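Local atomic coordinates of Ser-thr phosphatase MSPP (Mycobacterium smegmatis, PDB entry 2JFR), a protein that probably removes phosphate from phosphoserine and phosphothreonine residues as a metal-dependent PPM (PP2C-type) phosphatase, with manganese and magnesium bound at its active centre. Residues Y32-G37 with L181-D186; A9-Q14 with T226-I231; T91-A96 with P105-I110; Q22-A27 with T48-L53. One frame throughout, in Å; residues are numbered along the deposited sequence. Where two conformers were deposited one is given.

Interaction 1: Y32-G37 with L181-D186. With MN (manganese (II) ion), chain C; MG (magnesium ion), chain B.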
loop_
_atom_site.group_PDB
_atom_site.type_symbol
_atom_site.label_atom_id
_atom_site.label_comp_id
_atom_site.label_asym_id
_atom_site.label_seq_id
_atom_site.Cartn_x
_atom_site.Cartn_y
_atom_site.Cartn_z
ATOM N N TYR A 32 9.183 3.391 -0.420
ATOM C CA TYR A 32 7.988 3.610 0.395
ATOM C C TYR A 32 7.117 2.399 0.251
ATOM O O TYR A 32 6.950 1.873 -0.834
ATOM C CB TYR A 32 7.245 4.862 -0.068
ATOM C CG TYR A 32 8.132 6.083 0.050
ATOM C CD1 TYR A 32 8.211 6.770 1.241
ATOM C CD2 TYR A 32 8.944 6.492 -0.985
ATOM C CE1 TYR A 32 9.029 7.859 1.397
ATOM C CE2 TYR A 32 9.810 7.590 -0.812
ATOM C CZ TYR A 32 9.821 8.227 0.373
ATOM O OH TYR A 32 10.696 9.309 0.515
ATOM N N ALA A 33 6.470 1.951 1.345
ATOM C CA ALA A 33 5.633 0.777 1.206
ATOM C C ALA A 33 4.600 0.711 2.322
ATOM O O ALA A 33 4.814 1.216 3.431
ATOM C CB ALA A 33 6.469 -0.511 1.219
ATOM N N VAL A 34 3.525 0.020 2.011
ATOM C CA VAL A 34 2.529 -0.432 2.981
ATOM C C VAL A 34 2.325 -1.918 2.798
ATOM O O VAL A 34 2.260 -2.415 1.681
ATOM C CB VAL A 34 1.201 0.331 2.815
ATOM C CG1 VAL A 34 0.088 -0.246 3.694
ATOM C CG2 VAL A 34 1.392 1.808 3.071
ATOM N N ALA A 35 2.166 -2.599 3.934
ATOM C CA ALA A 35 1.836 -4.029 3.953
ATOM C C ALA A 35 0.678 -4.224 4.926
ATOM O O ALA A 35 0.782 -3.842 6.084
ATOM C CB ALA A 35 3.041 -4.850 4.370
ATOM N N ASP A 36 -0.400 -4.806 4.442
ATOM C CA ASP A 36 -1.581 -5.071 5.269
ATOM C C ASP A 36 -1.650 -6.566 5.528
ATOM O O ASP A 36 -1.989 -7.361 4.648
ATOM C CB ASP A 36 -2.841 -4.598 4.530
ATOM C CG ASP A 36 -4.125 -4.885 5.291
ATOM O OD1 ASP A 36 -4.039 -5.649 6.280
ATOM O OD2 ASP A 36 -5.164 -4.344 4.878
ATOM N N GLY A 37 -1.282 -6.950 6.742
ATOM C CA GLY A 37 -1.319 -8.349 7.127
ATOM C C GLY A 37 -2.718 -8.822 7.418
ATOM O O GLY A 37 -3.593 -8.067 7.804
ATOM N N LEU A 181 1.888 11.358 -4.037
ATOM C CA LEU A 181 1.531 9.950 -4.063
ATOM C C LEU A 181 1.060 9.556 -2.672
ATOM O O LEU A 181 1.586 10.032 -1.672
ATOM C CB LEU A 181 2.727 9.093 -4.467
ATOM C CG LEU A 181 3.325 9.408 -5.809
ATOM C CD1 LEU A 181 4.498 8.486 -6.078
ATOM C CD2 LEU A 181 2.301 9.277 -6.944
ATOM N N LEU A 182 0.089 8.666 -2.632
ATOM C CA LEU A 182 -0.436 8.099 -1.397
ATOM C C LEU A 182 -0.470 6.624 -1.531
ATOM O O LEU A 182 -1.110 6.105 -2.465
ATOM C CB LEU A 182 -1.841 8.648 -1.130
ATOM C CG LEU A 182 -2.645 7.923 0.014
ATOM C CD1 LEU A 182 -2.009 8.129 1.342
ATOM C CD2 LEU A 182 -4.095 8.442 0.037
ATOM N N ILE A 183 0.146 5.907 -0.605
ATOM C CA ILE A 183 -0.030 4.478 -0.478
ATOM C C ILE A 183 -0.908 4.263 0.755
ATOM O O ILE A 183 -0.616 4.845 1.807
ATOM C CB ILE A 183 1.266 3.696 -0.323
ATOM C CG1 ILE A 183 2.342 4.125 -1.318
ATOM C CG2 ILE A 183 0.978 2.218 -0.433
ATOM C CD1 ILE A 183 3.692 3.507 -1.028
ATOM N N SER A 184 -1.942 3.450 0.678
ATOM C CA SER A 184 -2.787 3.213 1.825
ATOM C C SER A 184 -3.137 1.749 1.930
ATOM O O SER A 184 -3.291 1.062 0.939
ATOM C CB SER A 184 -4.039 4.029 1.681
ATOM O OG SER A 184 -4.847 3.969 2.839
ATOM N N SER A 185 -3.357 1.297 3.172
ATOM C CA SER A 185 -4.094 0.062 3.342
ATOM C C SER A 185 -5.562 0.320 2.997
ATOM O O SER A 185 -6.049 1.448 2.935
ATOM C CB SER A 185 -3.922 -0.543 4.711
ATOM O OG SER A 185 -4.463 0.318 5.704
ATOM N N ASP A 186 -6.293 -0.790 2.829
ATOM C CA ASP A 186 -7.720 -0.736 2.524
ATOM C C ASP A 186 -8.533 -0.137 3.649
ATOM O O ASP A 186 -9.704 0.190 3.439
ATOM C CB ASP A 186 -8.198 -2.113 2.111
ATOM C CG ASP A 186 -8.100 -3.218 3.128
ATOM O OD1 ASP A 186 -7.560 -2.943 4.217
ATOM O OD2 ASP A 186 -8.614 -4.359 2.808
HETATM MN MN MN C . -6.976 -3.993 5.880
HETATM MG MG MG B . -5.001 -6.547 7.783
HETATM O O HOH W 1 -4.993 -3.351 2.284
HETATM O O HOH W 2 -6.715 -5.309 7.644
HETATM O O HOH W 3 -5.684 -7.436 9.520
HETATM O O HOH W 4 -4.054 -5.102 8.928
HETATM O O HOH W 5 -6.121 -7.703 6.520
HETATM O O HOH W 6 -7.885 -5.668 5.114
#

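Interaction 2: A9-Q14 with T226-I231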
loop_
_atom_site.group_PDB
_atom_site.type_symbol
_atom_site.label_atom_id
_atom_site.label_comp_id
_atom_site.label_asym_id
_atom_site.label_seq_id
_atom_site.Cartn_x
_atom_site.Cartn_y
_atom_site.Cartn_z
ATOM N N ALA A 9 5.626 11.409 4.641
ATOM C CA ALA A 9 5.089 11.220 5.975
ATOM C C ALA A 9 4.340 9.894 6.019
ATOM O O ALA A 9 3.838 9.439 5.005
ATOM C CB ALA A 9 4.155 12.357 6.389
ATOM N N THR A 10 4.216 9.365 7.229
ATOM C CA THR A 10 3.449 8.132 7.411
ATOM C C THR A 10 2.580 8.259 8.652
ATOM O O THR A 10 2.916 8.978 9.605
ATOM C CB THR A 10 4.314 6.907 7.568
ATOM O OG1 THR A 10 4.962 6.843 8.839
ATOM C CG2 THR A 10 5.416 6.831 6.498
ATOM N N ALA A 11 1.505 7.490 8.671
ATOM C CA ALA A 11 0.694 7.344 9.887
ATOM C C ALA A 11 0.046 5.967 9.840
ATOM O O ALA A 11 -0.280 5.448 8.772
ATOM C CB ALA A 11 -0.371 8.402 10.036
ATOM N N THR A 12 -0.189 5.431 11.020
ATOM C CA THR A 12 -0.916 4.189 11.121
ATOM C C THR A 12 -1.806 4.279 12.314
ATOM O O THR A 12 -1.482 4.846 13.349
ATOM C CB THR A 12 0.107 3.013 11.193
ATOM O OG1 THR A 12 -0.579 1.717 11.119
ATOM C CG2 THR A 12 0.930 2.980 12.493
ATOM N N ASP A 13 -2.959 3.653 12.226
ATOM C CA ASP A 13 -4.036 3.728 13.213
ATOM C C ASP A 13 -4.629 2.318 13.372
ATOM O O ASP A 13 -5.136 1.755 12.391
ATOM C CB ASP A 13 -5.139 4.690 12.826
ATOM C CG ASP A 13 -6.172 4.719 13.919
ATOM O OD1 ASP A 13 -5.781 4.425 15.090
ATOM O OD2 ASP A 13 -7.367 4.892 13.618
ATOM N N GLN A 14 -4.588 1.750 14.565
ATOM C CA GLN A 14 -5.211 0.468 14.785
ATOM C C GLN A 14 -6.715 0.534 14.600
ATOM O O GLN A 14 -7.333 -0.423 14.091
ATOM C CB GLN A 14 -4.875 -0.024 16.186
ATOM C CG GLN A 14 -5.428 -1.380 16.521
ATOM C CD GLN A 14 -4.936 -1.883 17.841
ATOM O OE1 GLN A 14 -3.941 -1.453 18.401
ATOM N NE2 GLN A 14 -5.665 -2.831 18.389
ATOM N N THR A 226 -5.859 1.417 9.548
ATOM C CA THR A 226 -5.582 2.307 8.418
ATOM C C THR A 226 -4.160 2.775 8.496
ATOM O O THR A 226 -3.734 3.285 9.537
ATOM C CB THR A 226 -6.567 3.522 8.432
ATOM O OG1 THR A 226 -7.895 3.032 8.283
ATOM C CG2 THR A 226 -6.268 4.461 7.277
ATOM N N THR A 227 -3.443 2.657 7.407
ATOM C CA THR A 227 -2.043 3.077 7.310
ATOM C C THR A 227 -1.864 3.807 6.015
ATOM O O THR A 227 -2.323 3.345 4.975
ATOM C CB THR A 227 -1.147 1.846 7.404
ATOM O OG1 THR A 227 -1.424 1.199 8.640
ATOM C CG2 THR A 227 0.339 2.188 7.351
ATOM N N VAL A 228 -1.174 4.932 6.069
ATOM C CA VAL A 228 -0.981 5.810 4.931
ATOM C C VAL A 228 0.469 6.278 4.871
ATOM O O VAL A 228 1.106 6.572 5.887
ATOM C CB VAL A 228 -1.959 6.987 4.975
ATOM C CG1 VAL A 228 -3.377 6.534 4.764
ATOM C CG2 VAL A 228 -1.835 7.804 6.263
ATOM N N VAL A 229 0.958 6.386 3.635
ATOM C CA VAL A 229 2.270 6.941 3.336
ATOM C C VAL A 229 2.044 7.971 2.235
ATOM O O VAL A 229 1.498 7.653 1.174
ATOM C CB VAL A 229 3.234 5.871 2.865
ATOM C CG1 VAL A 229 4.586 6.491 2.492
ATOM C CG2 VAL A 229 3.407 4.793 3.921
ATOM N N VAL A 230 2.463 9.225 2.501
ATOM C CA VAL A 230 2.323 10.330 1.566
ATOM C C VAL A 230 3.681 10.745 1.116
ATOM O O VAL A 230 4.592 10.930 1.948
ATOM C CB VAL A 230 1.535 11.483 2.238
ATOM C CG1 VAL A 230 1.654 12.783 1.472
ATOM C CG2 VAL A 230 0.095 11.125 2.365
ATOM N N ILE A 231 3.847 10.962 -0.185
ATOM C CA ILE A 231 5.123 11.379 -0.787
ATOM C C ILE A 231 4.834 12.586 -1.670
ATOM O O ILE A 231 4.017 12.498 -2.597
ATOM C CB ILE A 231 5.726 10.250 -1.641
ATOM C CG1 ILE A 231 5.806 8.898 -0.903
ATOM C CG2 ILE A 231 7.087 10.665 -2.131
ATOM C CD1 ILE A 231 5.592 7.740 -1.778
#

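Interaction 3: T91-A96 with P105-I110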
loop_
_atom_site.group_PDB
_atom_site.type_symbol
_atom_site.label_atom_id
_atom_site.label_comp_id
_atom_site.label_asym_id
_atom_site.label_seq_id
_atom_site.Cartn_x
_atom_site.Cartn_y
_atom_site.Cartn_z
ATOM N N THR A 91 -0.659 -8.167 2.202
ATOM C CA THR A 91 -0.506 -7.370 0.992
ATOM C C THR A 91 0.854 -6.719 1.004
ATOM O O THR A 91 1.517 -6.604 2.060
ATOM C CB THR A 91 -1.587 -6.325 0.853
ATOM O OG1 THR A 91 -1.263 -5.285 1.775
ATOM C CG2 THR A 91 -2.980 -6.839 1.081
ATOM N N LEU A 92 1.267 -6.180 -0.141
ATOM C CA LEU A 92 2.418 -5.311 -0.188
ATOM C C LEU A 92 2.272 -4.404 -1.374
ATOM O O LEU A 92 2.073 -4.872 -2.499
ATOM C CB LEU A 92 3.694 -6.123 -0.323
ATOM C CG LEU A 92 5.000 -5.272 -0.454
ATOM C CD1 LEU A 92 5.234 -4.450 0.769
ATOM C CD2 LEU A 92 6.198 -6.186 -0.757
ATOM N N THR A 93 2.419 -3.085 -1.142
ATOM C CA THR A 93 2.532 -2.114 -2.209
ATOM C C THR A 93 3.790 -1.303 -1.925
ATOM O O THR A 93 3.870 -0.682 -0.858
ATOM C CB THR A 93 1.326 -1.217 -2.310
ATOM O OG1 THR A 93 0.236 -2.060 -2.655
ATOM C CG2 THR A 93 1.493 -0.123 -3.339
ATOM N N ALA A 94 4.725 -1.354 -2.843
ATOM C CA ALA A 94 6.007 -0.665 -2.696
ATOM C C ALA A 94 6.178 0.296 -3.866
ATOM O O ALA A 94 5.897 -0.046 -5.026
ATOM C CB ALA A 94 7.141 -1.679 -2.672
ATOM N N VAL A 95 6.649 1.470 -3.549
ATOM C CA VAL A 95 7.007 2.500 -4.517
ATOM C C VAL A 95 8.463 2.819 -4.368
ATOM O O VAL A 95 8.939 3.075 -3.272
ATOM C CB VAL A 95 6.159 3.772 -4.280
ATOM C CG1 VAL A 95 6.689 4.935 -5.091
ATOM C CG2 VAL A 95 4.693 3.512 -4.579
ATOM N N ALA A 96 9.186 2.823 -5.493
ATOM C CA ALA A 96 10.535 3.323 -5.537
ATOM C C ALA A 96 10.545 4.540 -6.446
ATOM O O ALA A 96 10.220 4.431 -7.630
ATOM C CB ALA A 96 11.523 2.284 -6.024
ATOM N N PRO A 105 9.883 6.417 -11.620
ATOM C CA PRO A 105 9.148 5.885 -10.448
ATOM C C PRO A 105 8.427 4.598 -10.788
ATOM O O PRO A 105 7.844 4.455 -11.888
ATOM C CB PRO A 105 8.234 7.002 -10.063
ATOM C CG PRO A 105 9.015 8.250 -10.479
ATOM C CD PRO A 105 9.583 7.851 -11.805
ATOM N N LEU A 106 8.446 3.670 -9.855
ATOM C CA LEU A 106 7.927 2.318 -10.080
ATOM C C LEU A 106 7.078 1.877 -8.897
ATOM O O LEU A 106 7.446 2.146 -7.754
ATOM C CB LEU A 106 9.120 1.368 -10.256
ATOM C CG LEU A 106 8.788 -0.023 -10.850
ATOM C CD1 LEU A 106 8.480 0.099 -12.314
ATOM C CD2 LEU A 106 9.929 -0.943 -10.615
ATOM N N VAL A 107 5.990 1.210 -9.201
ATOM C CA VAL A 107 5.162 0.523 -8.170
ATOM C C VAL A 107 5.197 -0.941 -8.399
ATOM O O VAL A 107 5.117 -1.448 -9.540
ATOM C CB VAL A 107 3.743 1.086 -8.107
ATOM C CG1 VAL A 107 2.973 0.969 -9.412
ATOM C CG2 VAL A 107 2.940 0.460 -6.959
ATOM N N VAL A 108 5.311 -1.693 -7.292
ATOM C CA VAL A 108 5.181 -3.146 -7.273
ATOM C C VAL A 108 4.105 -3.448 -6.241
ATOM O O VAL A 108 4.191 -2.976 -5.109
ATOM C CB VAL A 108 6.520 -3.805 -6.916
ATOM C CG1 VAL A 108 6.339 -5.332 -6.907
ATOM C CG2 VAL A 108 7.624 -3.384 -7.854
ATOM N N ASN A 109 3.082 -4.218 -6.623
ATOM C CA ASN A 109 1.966 -4.374 -5.712
ATOM C C ASN A 109 1.332 -5.747 -5.839
ATOM O O ASN A 109 1.196 -6.341 -6.907
ATOM C CB ASN A 109 0.925 -3.281 -5.910
ATOM C CG ASN A 109 0.260 -3.256 -7.338
ATOM O OD1 ASN A 109 -0.920 -3.582 -7.443
ATOM N ND2 ASN A 109 1.054 -2.897 -8.298
ATOM N N ILE A 110 0.913 -6.231 -4.673
ATOM C CA ILE A 110 0.188 -7.484 -4.533
ATOM C C ILE A 110 -0.833 -7.299 -3.439
ATOM O O ILE A 110 -0.502 -6.877 -2.317
ATOM C CB ILE A 110 1.201 -8.645 -4.327
ATOM C CG1 ILE A 110 0.465 -9.984 -4.444
ATOM C CG2 ILE A 110 2.055 -8.486 -3.098
ATOM C CD1 ILE A 110 1.368 -11.167 -4.485
HETATM O O HOH W 7 -1.386 -4.197 -2.378
#

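Interaction 4: Q22-A27 with T48-L53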
loop_
_atom_site.group_PDB
_atom_site.type_symbol
_atom_site.label_atom_id
_atom_site.label_comp_id
_atom_site.label_asym_id
_atom_site.label_seq_id
_atom_site.Cartn_x
_atom_site.Cartn_y
_atom_site.Cartn_z
ATOM N N GLN A 22 -2.300 -4.971 12.242
ATOM C CA GLN A 22 -1.544 -5.873 11.394
ATOM C C GLN A 22 -1.056 -5.173 10.129
ATOM O O GLN A 22 -0.513 -5.850 9.235
ATOM C CB GLN A 22 -2.333 -7.119 11.034
ATOM C CG GLN A 22 -2.837 -7.838 12.276
ATOM C CD GLN A 22 -3.476 -9.176 11.930
ATOM O OE1 GLN A 22 -4.189 -9.289 10.927
ATOM N NE2 GLN A 22 -3.225 -10.165 12.729
ATOM N N ASP A 23 -1.205 -3.872 10.030
ATOM C CA ASP A 23 -0.577 -3.123 8.944
ATOM C C ASP A 23 0.849 -2.762 9.362
ATOM O O ASP A 23 1.207 -2.735 10.551
ATOM C CB ASP A 23 -1.319 -1.796 8.727
ATOM C CG ASP A 23 -2.666 -1.797 8.045
ATOM O OD1 ASP A 23 -3.169 -2.862 7.620
ATOM O OD2 ASP A 23 -3.228 -0.661 7.945
ATOM N N ALA A 24 1.663 -2.464 8.370
ATOM C CA ALA A 24 3.025 -1.986 8.559
ATOM C C ALA A 24 3.318 -1.008 7.431
ATOM O O ALA A 24 2.748 -1.102 6.353
ATOM C CB ALA A 24 4.011 -3.119 8.597
ATOM N N CYS A 25 4.267 -0.112 7.653
ATOM C CA CYS A 25 4.696 0.807 6.600
ATOM C C CYS A 25 6.189 1.076 6.675
ATOM O O CYS A 25 6.836 0.780 7.686
ATOM C CB CYS A 25 3.917 2.077 6.593
ATOM S SG CYS A 25 4.081 3.113 7.975
ATOM N N LEU A 26 6.714 1.593 5.585
ATOM C CA LEU A 26 8.128 1.839 5.392
ATOM C C LEU A 26 8.261 3.145 4.613
ATOM O O LEU A 26 7.584 3.344 3.618
ATOM C CB LEU A 26 8.697 0.676 4.574
ATOM C CG LEU A 26 10.143 0.725 4.116
ATOM C CD1 LEU A 26 11.057 0.734 5.336
ATOM C CD2 LEU A 26 10.452 -0.494 3.249
ATOM N N ALA A 27 9.221 3.985 5.037
ATOM C CA ALA A 27 9.520 5.235 4.289
ATOM C C ALA A 27 11.026 5.384 4.490
ATOM O O ALA A 27 11.501 5.682 5.595
ATOM C CB ALA A 27 8.701 6.417 4.753
ATOM N N THR A 48 7.529 -8.678 8.749
ATOM C CA THR A 48 8.630 -9.418 8.165
ATOM C C THR A 48 8.784 -9.034 6.696
ATOM O O THR A 48 9.907 -8.901 6.218
ATOM C CB THR A 48 8.378 -10.923 8.291
ATOM O OG1 THR A 48 8.299 -11.278 9.677
ATOM C CG2 THR A 48 9.481 -11.730 7.642
ATOM N N ALA A 49 7.669 -8.898 5.992
ATOM C CA ALA A 49 7.762 -8.527 4.577
ATOM C C ALA A 49 8.536 -7.220 4.414
ATOM O O ALA A 49 9.384 -7.120 3.535
ATOM C CB ALA A 49 6.388 -8.416 3.960
ATOM N N LEU A 50 8.214 -6.223 5.237
ATOM C CA LEU A 50 8.882 -4.931 5.071
ATOM C C LEU A 50 10.328 -4.957 5.508
ATOM O O LEU A 50 11.164 -4.297 4.885
ATOM C CB LEU A 50 8.083 -3.821 5.757
ATOM C CG LEU A 50 6.703 -3.560 5.187
ATOM C CD1 LEU A 50 6.125 -2.320 5.836
ATOM C CD2 LEU A 50 6.711 -3.437 3.663
ATOM N N LYS A 51 10.654 -5.714 6.556
ATOM C CA LYS A 51 12.049 -5.835 6.967
ATOM C C LYS A 51 12.858 -6.449 5.843
ATOM O O LYS A 51 13.983 -6.015 5.529
ATOM C CB LYS A 51 12.154 -6.644 8.245
ATOM C CG LYS A 51 13.531 -6.732 8.828
ATOM C CD LYS A 51 13.643 -7.449 10.157
ATOM C CE LYS A 51 15.036 -7.284 10.794
ATOM N NZ LYS A 51 15.142 -7.964 12.117
ATOM N N THR A 52 12.339 -7.501 5.258
ATOM C CA THR A 52 13.037 -8.182 4.173
ATOM C C THR A 52 13.112 -7.299 2.920
ATOM O O THR A 52 14.151 -7.252 2.260
ATOM C CB THR A 52 12.366 -9.515 3.865
ATOM O OG1 THR A 52 12.314 -10.348 5.033
ATOM C CG2 THR A 52 13.050 -10.280 2.736
ATOM N N LEU A 53 12.045 -6.616 2.609
ATOM C CA LEU A 53 12.007 -5.714 1.477
ATOM C C LEU A 53 13.074 -4.649 1.618
ATOM O O LEU A 53 13.841 -4.369 0.682
ATOM C CB LEU A 53 10.648 -5.029 1.381
ATOM C CG LEU A 53 10.502 -4.042 0.256
ATOM C CD1 LEU A 53 10.475 -4.734 -1.111
ATOM C CD2 LEU A 53 9.249 -3.265 0.428
#

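Interaction 1: Y32-G37 with L181-D186
V34 and I183 meet in the core of the PP2C beta sandwich, V34 coming from strand 31-38 of one sheet and I183 from strand 180-184 of the other. The strand segments run in nearly the same direction, 22° apart, and their axes come no closer than 6.8 Å; side chains therefore fill the gap. The two branched side chains pass one another pointing opposite ways, and V34 CG2 touches I183 CG2 at 3.6 Å. With V34 CG1 anti to the backbone N (chi1 173°), that methyl lies against the backbone of S185, 3.8 Å from its N. At the other end I183 CD1 packs under the backbone of Y32, 3.6 Å from its O, while the tyrosine ring leads away toward V229 and I231. Beyond this apolar layer lies the metal centre. The D36 and D186 side chains cross at about a right angle, with their carboxylate planes 73° apart, and D36 OD2 comes within 2.9 Å of D186 OD1 because both bind the manganese ion, which should offset their repulsion; D224 is a further ligand. D36 bridges two metals, OD2 reaching manganese at 2.1 Å and OD1 magnesium at 2.0 Å. A water bound to both ions forms a second bridge, and G37 O is another magnesium ligand. D186 OD2 binds a further magnesium ion. S185 OG, next to this centre, is hydrogen-bonded with D23. Another water links the two segments beside the manganese ion, donating to D36 OD2 and accepting from D186 N at 2.9 Å.

Interaction 2: A9-Q14 with T226-I231
A9 to D13 and T226 to V230 pair as neighbouring antiparallel strands, their segment axes 4.7 Å apart at the closest and their N-to-C directions 178° apart. A9-V230, A11-V228 and D13-T226 are the hydrogen-bonded pairs, each joined by two backbone bonds; D13 N to T226 O, at 2.8 Å, is the most bent, with 138° at the hydrogen. T10-V229 and T12-T227 are the non-hydrogen-bonded pairs, and CA-H...O contacts such as T10 CA to V228 O, 3.2 Å, fill in between. On the T10 and T12 face the paired side chains lie side by side and point the same way. T10 CG2 rests 3.9 Å from V229 CG2. The hydroxyls of T12 and T227 meet at 2.7 Å between their OG1 atoms, T12 OG1 being turned anti to its backbone N (chi1 -173°). T227 OG1 is also hydrogen-bonded with D23, and T12 OG1 with N21. On the opposite face A11 CB approaches V228 CG2 at 4.1 Å, and V210 of helix 206-219 covers both. D13 OD2 is hydrogen-bonded with N218 ND2 of the same helix. The arrangement is an edge of the PP2C beta sandwich, where strand 5-13 ends its sheet with one face on helix 206-219 and the other on the opposing sheet.

Interaction 3: T91-A96 with P105-I110
The beta hairpin of strands 89-96 and 106-110 brings L92 opposite I110, A94 opposite V108 and A96 opposite L106, each a hydrogen-bonded antiparallel pair with two backbone bonds. The axes of the paired segments approach to 4.6 Å. A94 N to V108 O is nearly straight, 2.8 Å long with 175° at the hydrogen. In the non-hydrogen-bonded pairs, T93-N109 and V95-V107, the side chains project from the other face. There T93 and N109 lie side by side, T93 OG1 touching N109 CB at 3.5 Å, while the amide end of N109 leads away. T93 CG2, anti to its backbone N (chi1 of OG1 -64°), points across to V107 CG2 at 3.9 Å, the two side chains crossing obliquely. V95 CG2 reaches the same V107 methyl at 4.2 Å, and I183 of the opposing sheet covers T93 and V95. The hydroxyl of T93 receives a bond from a water, 2.7 Å from OG1, which also gives a weak bond to I110 O; T93 OG1 is in addition hydrogen-bonded with S113 O. On the L92 face L92 CB meets I110 CG2 at 4.0 Å, and helices 42-59 and 63-81 pack above. T91, just before the L92-I110 pair, joins its OG1 to D36 N and S113 OG, making it a second-shell neighbour of the metals. Such a buried hairpin, helices on one face and the second sheet on the other, is typical of the interior of the PP2C alpha-beta-beta-alpha sandwich.

Interaction 4: Q22-A27 with T48-L53
L50 of helix 42-59 pushes one methyl onto strand 23-28, part of the helix-on-sheet layer of the PP2C alpha-beta-beta-alpha sandwich. L50 CD1 sits over the peptide between A24 and C25, 3.4 Å from C25 N and 3.5 Å from A24 C. The same methyl touches A24 CB at 3.6 Å and reaches L26 CB at 4.1 Å, so it is wedged between the two side chains that leave the strand on the helix side. L50 is extended, CD1 anti to CA (chi2 -172°), which carries the methyl to the strand. Nearly one turn on, L53 adds a second point of contact, crossing L26 at a slant with CD2 atoms 4.1 Å apart. Strand and helix segments run in roughly the same direction, 19° between them, with axes 8.5 Å apart at the closest. Further out, A24 and L26 are fixed by backbone bonds with A35 and A33 of strand 31-38, and L50 also packs on A33. L53 also touches A69 and V70 of helix 63-81. The D23 side chain leaves from the face of the strand turned away from the helix. Within the helix, L53 N bonds to A49 O at 2.9 Å.

Overall arrangement
The four contacts build one sandwich. Interaction 1 crosses between the two sheets and lies at the chain's centre, its own centre about 2 Å from it. Interaction 2 extends the sheet of strand 180-184 to its edge strand 5-13, about 8 Å between centres; interaction 3 extends the sheet of strand 31-38, about 9 Å away; interaction 4 lays helix 42-59 on that second sheet. Interactions 2 and 3 lie farthest apart, about 15 Å between centres, without touching. Interaction 2 joins regions near the two chain ends and encloses the others; interaction 4 is complete before 3 begins, and the segments of 1 and 4 alternate in sequence. Interaction 1 thus carries metal ligands; the others build the layers around it.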